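Local atomic coordinates of type III export protein PSCG (Pseudomonas aeruginosa, PDB entry 2UWJ), a protein that acts as a type III secretion chaperone that, together with PscE, keeps the needle protein PscF from polymerising prematurely in the cytoplasm. Residues 74-77 with 78-81. Numbering follows the deposited sequence.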
ATOM      1  N   PHE C  74      17.897  -6.412   9.462  1.00 20.27           N
ATOM      2  CA  PHE C  74      19.138  -6.807  10.159  1.00 22.99           C
ATOM      3  C   PHE C  74      18.801  -7.427  11.546  1.00 22.63           C
ATOM      4  O   PHE C  74      19.434  -8.422  11.926  1.00 24.31           O
ATOM      5  CB  PHE C  74      20.112  -5.618  10.283  1.00 20.94           C
ATOM      6  CG  PHE C  74      20.393  -4.950   8.948  1.00 20.93           C
ATOM      7  CD1 PHE C  74      20.616  -5.722   7.812  1.00 20.29           C
ATOM      8  CD2 PHE C  74      20.410  -3.544   8.832  1.00 24.00           C
ATOM      9  CE1 PHE C  74      20.862  -5.102   6.544  1.00 25.87           C
ATOM     10  CE2 PHE C  74      20.652  -2.924   7.589  1.00 23.66           C
ATOM     11  CZ  PHE C  74      20.873  -3.694   6.455  1.00 24.79           C
ATOM     12  N   ALA C  75      17.829  -6.856  12.277  1.00 22.61           N
ATOM     13  CA  ALA C  75      17.388  -7.469  13.557  1.00 21.70           C
ATOM     14  C   ALA C  75      16.921  -8.943  13.260  1.00 27.39           C
ATOM     15  O   ALA C  75      17.260  -9.891  13.987  1.00 25.31           O
ATOM     16  CB  ALA C  75      16.196  -6.704  14.135  1.00 21.74           C
ATOM     17  N   LEU C  76      16.149  -9.127  12.194  1.00 22.62           N
ATOM     18  CA  LEU C  76      15.622 -10.487  11.899  1.00 20.85           C
ATOM     19  C   LEU C  76      16.795 -11.436  11.625  1.00 26.18           C
ATOM     20  O   LEU C  76      16.762 -12.618  12.050  1.00 24.79           O
ATOM     21  CB  LEU C  76      14.664 -10.485  10.691  1.00 19.09           C
ATOM     22  CG  LEU C  76      13.262  -9.857  11.000  1.00 23.63           C
ATOM     23  CD1 LEU C  76      12.494  -9.614   9.700  1.00 26.08           C
ATOM     24  CD2 LEU C  76      12.475 -10.745  11.925  1.00 24.20           C
ATOM     25  N   CYS C  77      17.808 -10.948  10.897  1.00 21.01           N
ATOM     26  CA  CYS C  77      18.991 -11.763  10.571  1.00 23.63           C
ATOM     27  C   CYS C  77      19.749 -12.158  11.858  1.00 25.55           C
ATOM     28  O   CYS C  77      20.203 -13.326  12.036  1.00 22.38           O
ATOM     29  CB  CYS C  77      19.934 -10.990   9.618  1.00 22.40           C
ATOM     30  SG  CYS C  77      19.318 -10.968   7.924  1.00 23.87           S
ATOM     31  N   GLU C  78      19.930 -11.184  12.731  1.00 22.35           N
ATOM     32  CA  GLU C  78      20.622 -11.435  14.011  1.00 24.16           C
ATOM     33  C   GLU C  78      19.805 -12.489  14.819  1.00 28.53           C
ATOM     34  O   GLU C  78      20.374 -13.402  15.465  1.00 26.92           O
ATOM     35  CB  GLU C  78      20.749 -10.107  14.795  1.00 20.25           C
ATOM     36  CG  GLU C  78      21.895  -9.255  14.257  1.00 24.05           C
ATOM     37  CD  GLU C  78      21.842  -7.787  14.707  1.00 23.08           C
ATOM     38  OE1 GLU C  78      20.757  -7.297  15.058  1.00 24.72           O
ATOM     39  OE2 GLU C  78      22.895  -7.155  14.688  1.00 23.05           O
ATOM     40  N   TRP C  79      18.492 -12.342  14.802  1.00 25.51           N
ATOM     41  CA  TRP C  79      17.615 -13.273  15.497  1.00 27.52           C
ATOM     42  C   TRP C  79      17.822 -14.711  14.971  1.00 31.76           C
ATOM     43  O   TRP C  79      18.053 -15.613  15.779  1.00 30.05           O
ATOM     44  CB  TRP C  79      16.153 -12.850  15.331  1.00 29.46           C
ATOM     45  CG  TRP C  79      15.106 -13.783  15.954  1.00 30.96           C
ATOM     46  CD1 TRP C  79      14.985 -14.151  17.287  1.00 34.08           C
ATOM     47  CD2 TRP C  79      13.959 -14.328  15.288  1.00 29.30           C
ATOM     48  NE1 TRP C  79      13.812 -14.874  17.486  1.00 32.24           N
ATOM     49  CE2 TRP C  79      13.163 -15.001  16.282  1.00 33.47           C
ATOM     50  CE3 TRP C  79      13.511 -14.309  13.956  1.00 29.87           C
ATOM     51  CZ2 TRP C  79      11.951 -15.639  15.974  1.00 29.77           C
ATOM     52  CZ3 TRP C  79      12.283 -14.955  13.646  1.00 26.35           C
ATOM     53  CH2 TRP C  79      11.524 -15.608  14.661  1.00 33.12           C
ATOM     54  N   HIS C  80      17.761 -14.936  13.651  1.00 26.68           N
ATOM     55  CA  HIS C  80      17.919 -16.295  13.131  1.00 29.26           C
ATOM     56  C   HIS C  80      19.330 -16.810  13.317  1.00 33.09           C
ATOM     57  O   HIS C  80      19.535 -18.029  13.321  1.00 29.39           O
ATOM     58  CB  HIS C  80      17.524 -16.419  11.640  1.00 27.47           C
ATOM     59  CG  HIS C  80      16.083 -16.103  11.359  1.00 29.18           C
ATOM     60  ND1 HIS C  80      15.058 -16.996  11.574  1.00 28.72           N
ATOM     61  CD2 HIS C  80      15.502 -15.008  10.787  1.00 29.61           C
ATOM     62  CE1 HIS C  80      13.916 -16.497  11.143  1.00 30.97           C
ATOM     63  NE2 HIS C  80      14.155 -15.284  10.657  1.00 26.94           N
ATOM     64  N   LEU C  81      20.310 -15.910  13.469  1.00 23.37           N
ATOM     65  CA  LEU C  81      21.685 -16.348  13.683  1.00 32.02           C
ATOM     66  C   LEU C  81      21.960 -16.559  15.207  1.00 31.69           C
ATOM     67  O   LEU C  81      23.074 -16.884  15.595  1.00 31.57           O
ATOM     68  CB  LEU C  81      22.684 -15.323  13.084  1.00 27.86           C
ATOM     69  CG  LEU C  81      22.834 -15.220  11.556  1.00 26.29           C
ATOM     70  CD1 LEU C  81      23.804 -14.039  11.209  1.00 24.32           C
ATOM     71  CD2 LEU C  81      23.367 -16.561  10.960  1.00 29.08           C
TER
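Four successive i to i+4 backbone bonds join residues 74-77 to 78-81 over the last turns of helix 71-80: the amides of Glu78, Trp79, His80 and Leu81 donate to the carbonyls of Phe74, Ala75, Leu76 and Cys77. The first three are nearly straight, whereas in Leu81 N to Cys77 O, at 3.0 Å, the N-H...O angle falls to 138° as the helix gives way to a turn.

The Leu76 carbonyl oxygen also has close carbon neighbours. Besides accepting from His80 N, it lies 3.0 Å from CD2 of the His80 imidazole, which approaches obliquely, and 3.3 Å from CB of Trp79. The indole is swung out with CG anti to the backbone N (chi1 177°), bringing CE3 to 4.2 Å from Leu76 CD2, an apolar contact along one flank of the helix. That same CE3 sits 3.5 Å above the plane of the His80 ring, displaced toward its rim. Both Leu76 and Trp79 also pack on Met109 of helix 100-113, consistent with the helix-on-helix packing of the TPR clan to which the family belongs. Elsewhere on the helix, Glu78 extends back along the preceding turn, its CG 3.5 Å from Phe74 O, and OE1 forms a salt bridge with Arg90 of helix 84-95.

His80 stacks on Tyr55, and its NE2 is hydrogen-bonded to the backbone of a chain of another protein in the assembly, to which Leu76 and Trp79 add apolar packing. The Tyr55 stack and the Trp79 CE3 contact probably limit rotation of the imidazole that carries NE2.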